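Local coordinates for protein pyridoxine 4-oxidase (PDB 4HA6) that oxidises the 4-hydroxymethyl group of pyridoxine to the aldehyde pyridoxal, using a bound FAD and molecular oxygen as in other oxidases of the GMC family, at residues V476-M481 / G487-A492; D115-V120 / V493-E498; A401-R406 / A431-F436; M320-F325 / R395-R400. All blocks are in the same frame, centred on the assembly; numbering follows the deposited sequence.

Contact 1 (V476-M481 / G487-A492). With FAD (flavin-adenine dinucleotide), chain B.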
# COMPACT_ATOMS: atom_id res chain seq x y z
N VAL A 476 3.48 -2.50 13.67
CA VAL A 476 3.88 -3.43 12.62
C VAL A 476 2.89 -3.37 11.47
O VAL A 476 2.01 -4.23 11.36
CB VAL A 476 4.01 -4.88 13.15
CG1 VAL A 476 4.59 -5.79 12.08
CG2 VAL A 476 4.92 -4.90 14.36
N ASP A 477 3.04 -2.34 10.62
CA ASP A 477 2.23 -2.16 9.42
C ASP A 477 2.89 -1.12 8.50
O ASP A 477 4.06 -0.78 8.69
CB ASP A 477 0.79 -1.75 9.78
CG ASP A 477 0.72 -0.49 10.62
OD1 ASP A 477 1.58 0.42 10.43
OD2 ASP A 477 -0.19 -0.41 11.48
N ALA A 478 2.14 -0.61 7.52
CA ALA A 478 2.72 0.31 6.53
C ALA A 478 3.19 1.61 7.16
O ALA A 478 3.98 2.33 6.55
CB ALA A 478 1.72 0.61 5.41
N SER A 479 2.70 1.93 8.35
CA SER A 479 3.09 3.19 9.00
C SER A 479 4.60 3.25 9.33
O SER A 479 5.18 4.34 9.39
CB SER A 479 2.25 3.41 10.25
OG SER A 479 2.61 2.48 11.25
N ILE A 480 5.25 2.11 9.57
CA ILE A 480 6.68 2.16 9.93
C ILE A 480 7.64 2.39 8.76
O ILE A 480 8.82 2.73 9.00
CB ILE A 480 7.14 0.93 10.74
CG1 ILE A 480 7.19 -0.33 9.87
CG2 ILE A 480 6.33 0.78 12.04
CD1 ILE A 480 8.61 -0.64 9.35
N MET A 481 7.16 2.20 7.52
CA MET A 481 8.02 2.33 6.34
C MET A 481 8.75 3.66 6.32
O MET A 481 8.11 4.71 6.30
CB MET A 481 7.18 2.20 5.05
CG MET A 481 6.45 0.86 4.95
SD MET A 481 5.36 0.71 3.50
CE MET A 481 6.58 0.89 2.16
N GLY A 487 7.04 0.60 -6.16
CA GLY A 487 5.71 0.28 -6.67
C GLY A 487 4.78 -0.06 -5.51
O GLY A 487 5.03 0.32 -4.37
N PRO A 488 3.70 -0.79 -5.80
CA PRO A 488 2.73 -1.14 -4.76
C PRO A 488 3.39 -1.77 -3.52
O PRO A 488 4.33 -2.57 -3.64
CB PRO A 488 1.80 -2.12 -5.49
CG PRO A 488 1.85 -1.68 -6.92
CD PRO A 488 3.30 -1.30 -7.13
N ILE A 489 2.87 -1.43 -2.34
CA ILE A 489 3.55 -1.69 -1.07
C ILE A 489 3.07 -2.91 -0.27
O ILE A 489 3.58 -3.16 0.83
CB ILE A 489 3.42 -0.48 -0.14
CG1 ILE A 489 1.95 -0.23 0.23
CG2 ILE A 489 4.06 0.77 -0.76
CD1 ILE A 489 1.76 0.92 1.22
N HIS A 490 2.07 -3.64 -0.76
CA HIS A 490 1.51 -4.73 0.04
C HIS A 490 2.58 -5.79 0.35
O HIS A 490 2.66 -6.29 1.48
CB HIS A 490 0.29 -5.33 -0.66
CG HIS A 490 -0.47 -6.33 0.16
ND1 HIS A 490 -0.71 -7.62 -0.28
CD2 HIS A 490 -1.06 -6.23 1.38
CE1 HIS A 490 -1.42 -8.27 0.64
NE2 HIS A 490 -1.64 -7.45 1.65
N ALA A 491 3.42 -6.11 -0.63
CA ALA A 491 4.46 -7.13 -0.39
C ALA A 491 5.35 -6.68 0.77
O ALA A 491 5.73 -7.48 1.63
CB ALA A 491 5.31 -7.34 -1.64
N ALA A 492 5.68 -5.39 0.77
CA ALA A 492 6.52 -4.79 1.81
C ALA A 492 5.87 -4.82 3.18
O ALA A 492 6.54 -5.09 4.20
CB ALA A 492 6.89 -3.36 1.43
PA FAD B . -4.63 -2.47 6.39
O1A FAD B . -4.51 -3.71 5.53
O2A FAD B . -5.38 -1.29 5.85
O5B FAD B . -5.30 -2.93 7.79
C5B FAD B . -5.79 -2.04 8.78
C4B FAD B . -6.86 -2.83 9.53
O4B FAD B . -7.02 -2.37 10.88
C3B FAD B . -8.22 -2.67 8.85
O3B FAD B . -8.79 -3.98 8.78
C2B FAD B . -9.02 -1.76 9.79
O2B FAD B . -10.42 -2.06 9.74
C1B FAD B . -8.40 -2.08 11.15
N9A FAD B . -8.43 -0.96 12.14
C8A FAD B . -8.14 0.34 11.90
N7A FAD B . -8.25 1.07 13.05
C5A FAD B . -8.62 0.23 14.05
C6A FAD B . -8.90 0.35 15.50
N6A FAD B . -8.80 1.56 16.15
N1A FAD B . -9.25 -0.78 16.18
C2A FAD B . -9.34 -1.98 15.56
N3A FAD B . -9.09 -2.15 14.24
C4A FAD B . -8.73 -1.10 13.44
N1 FAD B . -0.97 -2.80 -2.61
C2 FAD B . -0.30 -3.59 -3.47
O2 FAD B . 0.85 -3.96 -3.16
N3 FAD B . -0.81 -3.97 -4.66
C4 FAD B . -2.04 -3.59 -5.06
O4 FAD B . -2.50 -3.94 -6.18
C4X FAD B . -2.84 -2.73 -4.16
N5 FAD B . -4.07 -2.29 -4.50
C5X FAD B . -4.79 -1.51 -3.65
C6 FAD B . -6.07 -1.08 -4.00
C7 FAD B . -6.81 -0.29 -3.13
C7M FAD B . -8.19 0.17 -3.52
C8 FAD B . -6.23 0.10 -1.81
C8M FAD B . -7.03 0.97 -0.87
C9 FAD B . -4.96 -0.33 -1.45
C9A FAD B . -4.22 -1.12 -2.33
N10 FAD B . -2.93 -1.55 -1.98
C10 FAD B . -2.21 -2.36 -2.88
C1' FAD B . -2.34 -1.16 -0.69
C2' FAD B . -2.33 -2.29 0.32
O2' FAD B . -3.60 -2.96 0.34
C3' FAD B . -2.03 -1.66 1.68
O3' FAD B . -0.85 -0.86 1.57
C4' FAD B . -1.84 -2.72 2.76
O4' FAD B . -3.03 -3.54 2.79
C5' FAD B . -1.57 -2.09 4.13
O5' FAD B . -1.83 -3.07 5.13
P FAD B . -1.78 -2.65 6.67
O1P FAD B . -1.70 -3.90 7.55
O2P FAD B . -0.76 -1.55 6.86
O3P FAD B . -3.20 -1.94 6.87
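M481 reaches over to I489 with its methyl end, and the pair makes up most of this small apolar contact in the C-terminal FAD-binding part of the GMC fold, where the loop after strand 473-475 faces the start of helix 490-506. The M481 side chain runs out extended and then bends at its last torsion (chi3 61°), which turns CE down onto I489 CG2 at 3.9 Å. The same methyl also comes near A492 CB, 4.3 Å from CE, in the first turn of the helix. I489 has CG1 between its backbone N and carbonyl carbon (chi1 64°), and this splits the branches: CG2 faces the methionine, while CG1 and CD1 lie against the ribityl chain of FAD, CD1 coming within 3.2 Å of O3'. From the other segment A478 CB approaches the far end of the isoleucine, 4.2 Å from CD1. Both backbones hold the cofactor as well, at well-separated points. The amide of A478 gives a nearly straight bond to phosphate oxygen O2P (166°), and D477 OD1, accepting from the amide of S479, forms an Asx turn at that place. P488, which also touches the bound pyridoxamine, lies beside the pyrimidine end of the flavin. There the amide of H490 donates to flavin O2, with N and O2 2.7 Å apart.

Contact 2 (D115-V120 / V493-E498). With FAD (flavin-adenine dinucleotide), chain B.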
# COMPACT_ATOMS: atom_id res chain seq x y z
N ASP A 115 18.92 -8.36 0.87
CA ASP A 115 19.55 -9.67 1.10
C ASP A 115 18.91 -10.41 2.26
O ASP A 115 18.66 -11.61 2.17
CB ASP A 115 21.05 -9.51 1.37
CG ASP A 115 21.84 -9.16 0.13
OD1 ASP A 115 21.36 -9.44 -1.00
OD2 ASP A 115 22.94 -8.60 0.28
N GLU A 116 18.64 -9.70 3.36
CA GLU A 116 18.04 -10.33 4.53
C GLU A 116 16.54 -10.50 4.34
O GLU A 116 15.94 -11.42 4.88
CB GLU A 116 18.34 -9.53 5.80
CG GLU A 116 19.83 -9.35 6.10
CD GLU A 116 20.44 -10.49 6.91
OE1 GLU A 116 19.93 -11.63 6.84
OE2 GLU A 116 21.45 -10.23 7.62
N LEU A 117 15.93 -9.60 3.57
CA LEU A 117 14.49 -9.71 3.29
C LEU A 117 14.21 -10.87 2.33
O LEU A 117 13.12 -11.44 2.35
CB LEU A 117 13.96 -8.40 2.71
CG LEU A 117 13.76 -7.32 3.77
CD1 LEU A 117 13.28 -6.03 3.15
CD2 LEU A 117 12.80 -7.78 4.85
N LEU A 118 15.19 -11.23 1.52
CA LEU A 118 15.02 -12.29 0.51
C LEU A 118 14.40 -13.58 1.08
O LEU A 118 13.37 -14.04 0.57
CB LEU A 118 16.34 -12.53 -0.24
CG LEU A 118 16.35 -12.66 -1.76
CD1 LEU A 118 15.26 -11.85 -2.44
CD2 LEU A 118 17.71 -12.21 -2.27
N PRO A 119 14.98 -14.14 2.17
CA PRO A 119 14.32 -15.33 2.75
C PRO A 119 12.94 -15.03 3.33
O PRO A 119 12.14 -15.94 3.48
CB PRO A 119 15.26 -15.73 3.90
CG PRO A 119 16.55 -15.05 3.62
CD PRO A 119 16.21 -13.79 2.89
N VAL A 120 12.68 -13.77 3.68
CA VAL A 120 11.37 -13.39 4.22
C VAL A 120 10.31 -13.38 3.12
O VAL A 120 9.25 -14.00 3.27
CB VAL A 120 11.41 -12.03 4.97
CG1 VAL A 120 10.01 -11.51 5.28
CG2 VAL A 120 12.24 -12.15 6.26
N VAL A 493 4.58 -4.52 3.24
CA VAL A 493 3.86 -4.56 4.51
C VAL A 493 3.90 -6.00 5.05
O VAL A 493 4.05 -6.23 6.26
CB VAL A 493 2.38 -4.16 4.35
CG1 VAL A 493 1.65 -4.26 5.69
CG2 VAL A 493 2.27 -2.74 3.79
N LEU A 494 3.76 -6.96 4.14
CA LEU A 494 3.76 -8.36 4.55
C LEU A 494 5.17 -8.76 4.99
O LEU A 494 5.34 -9.43 6.00
CB LEU A 494 3.22 -9.26 3.43
CG LEU A 494 1.75 -9.04 3.00
CD1 LEU A 494 1.46 -9.86 1.75
CD2 LEU A 494 0.76 -9.39 4.10
N ALA A 495 6.18 -8.30 4.25
CA ALA A 495 7.56 -8.54 4.69
C ALA A 495 7.82 -7.93 6.08
O ALA A 495 8.45 -8.55 6.93
CB ALA A 495 8.56 -8.02 3.67
N ILE A 496 7.31 -6.72 6.33
CA ILE A 496 7.43 -6.13 7.66
C ILE A 496 6.80 -7.01 8.73
O ILE A 496 7.35 -7.20 9.82
CB ILE A 496 6.77 -4.72 7.72
CG1 ILE A 496 7.58 -3.73 6.90
CG2 ILE A 496 6.68 -4.21 9.18
CD1 ILE A 496 6.91 -2.38 6.78
N ALA A 497 5.63 -7.55 8.43
CA ALA A 497 4.94 -8.35 9.43
C ALA A 497 5.70 -9.66 9.68
O ALA A 497 5.91 -10.06 10.83
CB ALA A 497 3.51 -8.59 9.03
N GLU A 498 6.12 -10.32 8.60
CA GLU A 498 6.85 -11.58 8.74
C GLU A 498 8.15 -11.39 9.52
O GLU A 498 8.48 -12.21 10.37
CB GLU A 498 7.11 -12.25 7.39
CG GLU A 498 7.95 -13.55 7.46
CD GLU A 498 7.31 -14.67 8.29
OE1 GLU A 498 8.05 -15.56 8.74
OE2 GLU A 498 6.07 -14.67 8.49
PA FAD B . -4.63 -2.47 6.39
O1A FAD B . -4.51 -3.71 5.53
O2A FAD B . -5.38 -1.29 5.85
O5B FAD B . -5.30 -2.93 7.79
C5B FAD B . -5.79 -2.04 8.78
C4B FAD B . -6.86 -2.83 9.53
O4B FAD B . -7.02 -2.37 10.88
C3B FAD B . -8.22 -2.67 8.85
O3B FAD B . -8.79 -3.98 8.78
C2B FAD B . -9.02 -1.76 9.79
O2B FAD B . -10.42 -2.06 9.74
C1B FAD B . -8.40 -2.08 11.15
N9A FAD B . -8.43 -0.96 12.14
C8A FAD B . -8.14 0.34 11.90
N7A FAD B . -8.25 1.07 13.05
C5A FAD B . -8.62 0.23 14.05
C6A FAD B . -8.90 0.35 15.50
N6A FAD B . -8.80 1.56 16.15
N1A FAD B . -9.25 -0.78 16.18
C2A FAD B . -9.34 -1.98 15.56
N3A FAD B . -9.09 -2.15 14.24
C4A FAD B . -8.73 -1.10 13.44
N1 FAD B . -0.97 -2.80 -2.61
C2 FAD B . -0.30 -3.59 -3.47
O2 FAD B . 0.85 -3.96 -3.16
N3 FAD B . -0.81 -3.97 -4.66
C4 FAD B . -2.04 -3.59 -5.06
O4 FAD B . -2.50 -3.94 -6.18
C4X FAD B . -2.84 -2.73 -4.16
N5 FAD B . -4.07 -2.29 -4.50
C5X FAD B . -4.79 -1.51 -3.65
C6 FAD B . -6.07 -1.08 -4.00
C7 FAD B . -6.81 -0.29 -3.13
C7M FAD B . -8.19 0.17 -3.52
C8 FAD B . -6.23 0.10 -1.81
C8M FAD B . -7.03 0.97 -0.87
C9 FAD B . -4.96 -0.33 -1.45
C9A FAD B . -4.22 -1.12 -2.33
N10 FAD B . -2.93 -1.55 -1.98
C10 FAD B . -2.21 -2.36 -2.88
C1' FAD B . -2.34 -1.16 -0.69
C2' FAD B . -2.33 -2.29 0.32
O2' FAD B . -3.60 -2.96 0.34
C3' FAD B . -2.03 -1.66 1.68
O3' FAD B . -0.85 -0.86 1.57
C4' FAD B . -1.84 -2.72 2.76
O4' FAD B . -3.03 -3.54 2.79
C5' FAD B . -1.57 -2.09 4.13
O5' FAD B . -1.83 -3.07 5.13
P FAD B . -1.78 -2.65 6.67
O1P FAD B . -1.70 -3.90 7.55
O2P FAD B . -0.76 -1.55 6.86
O3P FAD B . -3.20 -1.94 6.87
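V120 lays its CG1 methyl over the aliphatic part of E498, 3.6 Å from CG and almost as near to CB. With CG1 anti to the backbone N (chi1 169°), that one methyl carries nearly all that the valine does here: it also stands 3.7 Å from the carbonyl O of A495 and 4.1 Å from A495 CB. L117, one turn earlier, adds a looser touch as its CD2 comes to 4.4 Å from A495 CB. This is a crossing of two helices, 115-120 over 493-498, with the short axes 10.0 Å apart and nearly perpendicular at 88°. A495 stands at the crossing, its CA 6.2 Å from V120 CA. Helix 493-498 belongs to the long C-terminal helix 490-506, whose other side packs on helix 11-20 of the Rossmann-type FAD domain. On a different side of this helix from V120, V493 CG1 approaches FAD O5' at 3.7 Å. E498 offers only carbon to the valine. Its chain bends at chi2 (61°), and OE1 forms salt bridges with R19 and R502.

Contact 3 (A401-R406 / A431-F436)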
# COMPACT_ATOMS: atom_id res chain seq x y z
N ALA A 401 7.50 11.43 -16.45
CA ALA A 401 6.61 10.26 -16.50
C ALA A 401 5.57 10.44 -17.61
O ALA A 401 5.35 9.51 -18.41
CB ALA A 401 5.92 10.01 -15.16
N LEU A 402 4.93 11.61 -17.64
CA LEU A 402 3.94 11.92 -18.69
C LEU A 402 4.62 11.81 -20.04
O LEU A 402 4.03 11.32 -21.02
CB LEU A 402 3.43 13.35 -18.55
CG LEU A 402 1.98 13.71 -18.93
CD1 LEU A 402 1.88 15.18 -19.30
CD2 LEU A 402 1.35 12.81 -19.99
N GLU A 403 5.85 12.31 -20.13
CA GLU A 403 6.53 12.24 -21.41
C GLU A 403 6.83 10.82 -21.80
O GLU A 403 6.78 10.48 -22.98
CB GLU A 403 7.80 13.10 -21.40
CG GLU A 403 7.46 14.57 -21.40
CD GLU A 403 8.67 15.44 -21.45
OE1 GLU A 403 9.75 14.99 -20.99
OE2 GLU A 403 8.53 16.58 -21.94
N ALA A 404 7.14 9.98 -20.82
CA ALA A 404 7.45 8.59 -21.14
C ALA A 404 6.18 7.91 -21.63
O ALA A 404 6.21 7.11 -22.56
CB ALA A 404 8.03 7.87 -19.94
N SER A 405 5.07 8.26 -20.98
CA SER A 405 3.77 7.65 -21.29
C SER A 405 3.34 7.95 -22.72
O SER A 405 2.86 7.07 -23.45
CB SER A 405 2.71 8.18 -20.32
OG SER A 405 1.47 7.55 -20.56
N ARG A 406 3.48 9.20 -23.13
CA ARG A 406 3.06 9.58 -24.47
C ARG A 406 3.96 8.93 -25.53
O ARG A 406 3.46 8.48 -26.55
CB ARG A 406 3.00 11.10 -24.60
CG ARG A 406 2.01 11.73 -23.60
CD ARG A 406 1.85 13.21 -23.83
NE ARG A 406 1.11 13.47 -25.06
CZ ARG A 406 1.21 14.59 -25.76
NH1 ARG A 406 2.01 15.57 -25.35
NH2 ARG A 406 0.50 14.74 -26.87
N ALA A 431 4.44 24.71 -17.60
CA ALA A 431 3.29 25.11 -16.79
C ALA A 431 2.01 24.41 -17.24
O ALA A 431 1.21 23.98 -16.40
CB ALA A 431 3.10 26.61 -16.82
N GLU A 432 1.80 24.32 -18.55
CA GLU A 432 0.62 23.62 -19.08
C GLU A 432 0.64 22.13 -18.75
O GLU A 432 -0.40 21.54 -18.44
CB GLU A 432 0.48 23.83 -20.59
CG GLU A 432 0.15 25.27 -20.99
CD GLU A 432 -0.24 25.40 -22.46
OE1 GLU A 432 -0.57 26.53 -22.89
OE2 GLU A 432 -0.23 24.38 -23.18
N MET A 433 1.81 21.52 -18.84
CA MET A 433 1.95 20.12 -18.46
C MET A 433 1.71 19.96 -16.96
O MET A 433 1.04 19.01 -16.53
CB MET A 433 3.34 19.63 -18.78
CG MET A 433 3.64 19.55 -20.25
SD MET A 433 4.10 17.87 -20.67
CE MET A 433 5.16 17.51 -19.27
N ASP A 434 2.27 20.88 -16.18
CA ASP A 434 2.11 20.83 -14.73
C ASP A 434 0.62 20.92 -14.38
O ASP A 434 0.16 20.25 -13.45
CB ASP A 434 2.87 21.98 -14.07
CG ASP A 434 4.37 21.70 -13.92
OD1 ASP A 434 4.85 20.64 -14.40
OD2 ASP A 434 5.07 22.56 -13.33
N ASP A 435 -0.12 21.74 -15.12
CA ASP A 435 -1.54 21.96 -14.82
C ASP A 435 -2.36 20.71 -15.13
O ASP A 435 -3.21 20.30 -14.33
CB ASP A 435 -2.11 23.16 -15.59
CG ASP A 435 -3.57 23.43 -15.24
OD1 ASP A 435 -3.85 23.77 -14.07
OD2 ASP A 435 -4.44 23.28 -16.12
N PHE A 436 -2.10 20.12 -16.29
CA PHE A 436 -2.75 18.86 -16.61
C PHE A 436 -2.43 17.79 -15.58
O PHE A 436 -3.33 17.06 -15.11
CB PHE A 436 -2.34 18.38 -17.99
CG PHE A 436 -2.86 17.01 -18.30
CD1 PHE A 436 -2.03 15.90 -18.16
CD2 PHE A 436 -4.18 16.83 -18.70
CE1 PHE A 436 -2.51 14.62 -18.43
CE2 PHE A 436 -4.67 15.55 -18.98
CZ PHE A 436 -3.83 14.45 -18.84
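L402 and M433 meet where helix 401-406 crosses helix 431-436 almost at right angles, 87° between the short axes and 11.9 Å apart. This is helix-on-helix packing in the substrate-binding part of the GMC fold, with helix 392-409 lying on the antiparallel sheet and helix 430-440 across it. The wide spacing suits the long side chains that fill it. M433 can be followed outward from its backbone. CB points at the other helix, and CG carries the chain out toward L402. At chi2 the chain takes an unusual turn (-122°), and CG itself makes no close approach to the facing helix. SD is the first atom to arrive, reaching L402 CD1 at 3.7 Å. A second bend, at chi3 (-43°), then folds CE back so that it too lies near the leucine methyl, 4.0 Å from CD1, and E403 CG is also near CE, at 4.3 Å. The leucine and the methionine therefore meet through one methyl and the thioether end. E403 gives only its aliphatic stem to the methionine, for its OE1 is held by R400. One turn after M433, F436 sends its ring toward the same leucine, and both residues also rest on F360 of strand 355-362 beneath. L402 CD1 is thus shared by the sulfur and the aromatic ring, standing 4.1 Å from F436 CD1 and oblique to the ring.

Contact 4 (M320-F325 / R395-R400)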
# COMPACT_ATOMS: atom_id res chain seq x y z
N MET A 320 10.86 2.41 -14.91
CA MET A 320 12.01 2.78 -15.72
C MET A 320 12.73 3.99 -15.13
O MET A 320 12.27 4.62 -14.17
CB MET A 320 11.56 3.07 -17.16
CG MET A 320 10.58 4.26 -17.28
SD MET A 320 9.63 4.34 -18.84
CE MET A 320 8.34 3.15 -18.51
N ARG A 321 13.87 4.33 -15.72
CA ARG A 321 14.55 5.54 -15.33
C ARG A 321 13.80 6.69 -15.99
O ARG A 321 13.09 6.49 -16.99
CB ARG A 321 16.03 5.50 -15.74
CG ARG A 321 16.81 4.33 -15.12
CD ARG A 321 16.97 4.47 -13.60
NE ARG A 321 17.90 5.54 -13.27
CZ ARG A 321 18.23 5.90 -12.03
NH1 ARG A 321 17.72 5.26 -10.99
NH2 ARG A 321 19.08 6.90 -11.85
N ALA A 322 13.93 7.89 -15.44
CA ALA A 322 13.20 9.03 -15.97
C ALA A 322 13.78 9.58 -17.29
O ALA A 322 13.08 10.31 -17.99
CB ALA A 322 13.13 10.13 -14.93
N ASP A 323 15.02 9.24 -17.62
CA ASP A 323 15.68 9.88 -18.78
C ASP A 323 16.06 8.92 -19.90
O ASP A 323 16.70 9.32 -20.89
CB ASP A 323 16.91 10.69 -18.33
CG ASP A 323 17.94 9.83 -17.60
OD1 ASP A 323 17.74 8.60 -17.49
OD2 ASP A 323 18.95 10.39 -17.13
N SER A 324 15.67 7.66 -19.76
CA SER A 324 16.09 6.64 -20.71
C SER A 324 15.31 5.34 -20.58
O SER A 324 15.05 4.87 -19.47
CB SER A 324 17.57 6.32 -20.52
OG SER A 324 17.91 5.12 -21.17
N PHE A 325 14.95 4.76 -21.71
CA PHE A 325 14.25 3.47 -21.69
C PHE A 325 15.23 2.29 -21.57
O PHE A 325 14.82 1.17 -21.29
CB PHE A 325 13.37 3.31 -22.93
CG PHE A 325 12.23 4.28 -22.99
CD1 PHE A 325 11.08 4.07 -22.23
CD2 PHE A 325 12.29 5.39 -23.82
CE1 PHE A 325 10.01 4.96 -22.29
CE2 PHE A 325 11.23 6.28 -23.90
CZ PHE A 325 10.08 6.06 -23.13
N ARG A 395 7.53 17.32 -9.13
CA ARG A 395 6.85 17.92 -10.27
C ARG A 395 7.63 17.67 -11.56
O ARG A 395 7.05 17.37 -12.60
CB ARG A 395 6.63 19.43 -10.04
CG ARG A 395 5.57 19.73 -8.95
CD ARG A 395 5.44 21.23 -8.65
NE ARG A 395 5.23 22.03 -9.85
CZ ARG A 395 4.44 23.10 -9.92
NH1 ARG A 395 3.76 23.50 -8.85
NH2 ARG A 395 4.32 23.76 -11.06
N GLU A 396 8.96 17.79 -11.48
CA GLU A 396 9.83 17.60 -12.64
C GLU A 396 9.78 16.15 -13.13
O GLU A 396 9.59 15.90 -14.34
CB GLU A 396 11.27 18.03 -12.31
CG GLU A 396 12.27 18.01 -13.50
CD GLU A 396 12.83 16.61 -13.80
OE1 GLU A 396 12.83 15.76 -12.89
OE2 GLU A 396 13.27 16.37 -14.96
N ARG A 397 9.94 15.21 -12.20
CA ARG A 397 9.84 13.78 -12.49
C ARG A 397 8.48 13.37 -13.12
O ARG A 397 8.45 12.49 -13.99
CB ARG A 397 10.08 12.96 -11.22
CG ARG A 397 11.53 12.91 -10.77
CD ARG A 397 12.30 11.93 -11.64
NE ARG A 397 13.73 11.89 -11.34
CZ ARG A 397 14.68 12.43 -12.11
NH1 ARG A 397 14.35 13.06 -13.24
NH2 ARG A 397 15.95 12.33 -11.75
N PHE A 398 7.38 13.98 -12.67
CA PHE A 398 6.06 13.68 -13.24
C PHE A 398 5.94 14.15 -14.69
O PHE A 398 5.18 13.57 -15.47
CB PHE A 398 4.94 14.31 -12.41
CG PHE A 398 4.00 13.31 -11.78
CD1 PHE A 398 3.13 12.56 -12.56
CD2 PHE A 398 3.98 13.14 -10.40
CE1 PHE A 398 2.25 11.63 -11.96
CE2 PHE A 398 3.12 12.22 -9.80
CZ PHE A 398 2.25 11.46 -10.58
N ARG A 399 6.65 15.22 -15.05
CA ARG A 399 6.78 15.61 -16.46
C ARG A 399 7.49 14.50 -17.22
O ARG A 399 7.07 14.13 -18.33
CB ARG A 399 7.59 16.91 -16.62
CG ARG A 399 6.87 18.16 -16.13
CD ARG A 399 7.71 19.41 -16.40
NE ARG A 399 7.39 20.43 -15.40
CZ ARG A 399 8.27 21.25 -14.85
NH1 ARG A 399 9.56 21.21 -15.21
NH2 ARG A 399 7.87 22.14 -13.95
N ARG A 400 8.56 13.97 -16.64
CA ARG A 400 9.28 12.87 -17.28
C ARG A 400 8.35 11.67 -17.45
O ARG A 400 8.38 10.99 -18.49
CB ARG A 400 10.54 12.50 -16.49
CG ARG A 400 11.55 13.65 -16.25
CD ARG A 400 12.26 14.11 -17.53
NE ARG A 400 11.44 15.02 -18.34
CZ ARG A 400 11.28 16.33 -18.09
NH1 ARG A 400 11.87 16.90 -17.05
NH2 ARG A 400 10.51 17.06 -18.89
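The turn that leaves strand 314-320 toward strand 333-338 touches helix 392-409 here, at the protein surface and away from the flavin, and A322 is its point of contact with R397 and R400. The A322 methyl lies over one face of the R397 guanidinium, its CB 3.6 Å from NH1 and 3.8 Å from CD. A bend at chi2 (-77°) brings that arginine round to the alanine. R400 meets the same residue with its CB, 3.7 Å from the carbonyl O of A322 and 3.8 Å from A322 CB, with CG and CD following close by the same oxygen before the guanidinium turns away. In fold terms, a beta-hairpin connection of the antiparallel sheet is laid against the helix that packs on that sheet. The charged ends are busy within the helix. E396 sits between the two arginines in a salt-bridge network. R400 NH1 donates to E396 OE2 at 2.6 Å, the oxygen lying in the guanidinium plane (4° out) but the donor meeting the carboxylate from above its own plane. R397 NH1 is 3.1 Å from E396 OE1, well out of the guanidinium plane, so that pairing is one of charge alone. The amide of A322 is bonded to E332 OE1.

Contacts 1 and 2 form the buried, flavin-side pair. Both use helix 490-506 and touch FAD, and they meet directly where I480 CD1 packs on I496 CD1 at 3.5 Å. Contacts 3 and 4 lie farther out, on the substrate-domain side, and share helix 392-409: contact 3 is mostly buried, contact 4 is at the surface. D434 joins them by two salt bridges, to R395 and R399. The chemistry follows the place. Contact 1 combines methyl packing with backbone amides on the cofactor, contact 2 sets valine on alanine and the carbon stem of a glutamate at a near-perpendicular crossing, contact 3 is thioether, leucine and ring, and contact 4 is alanine against arginines. Centres of contacts 2 and 3 are about 36 Å apart.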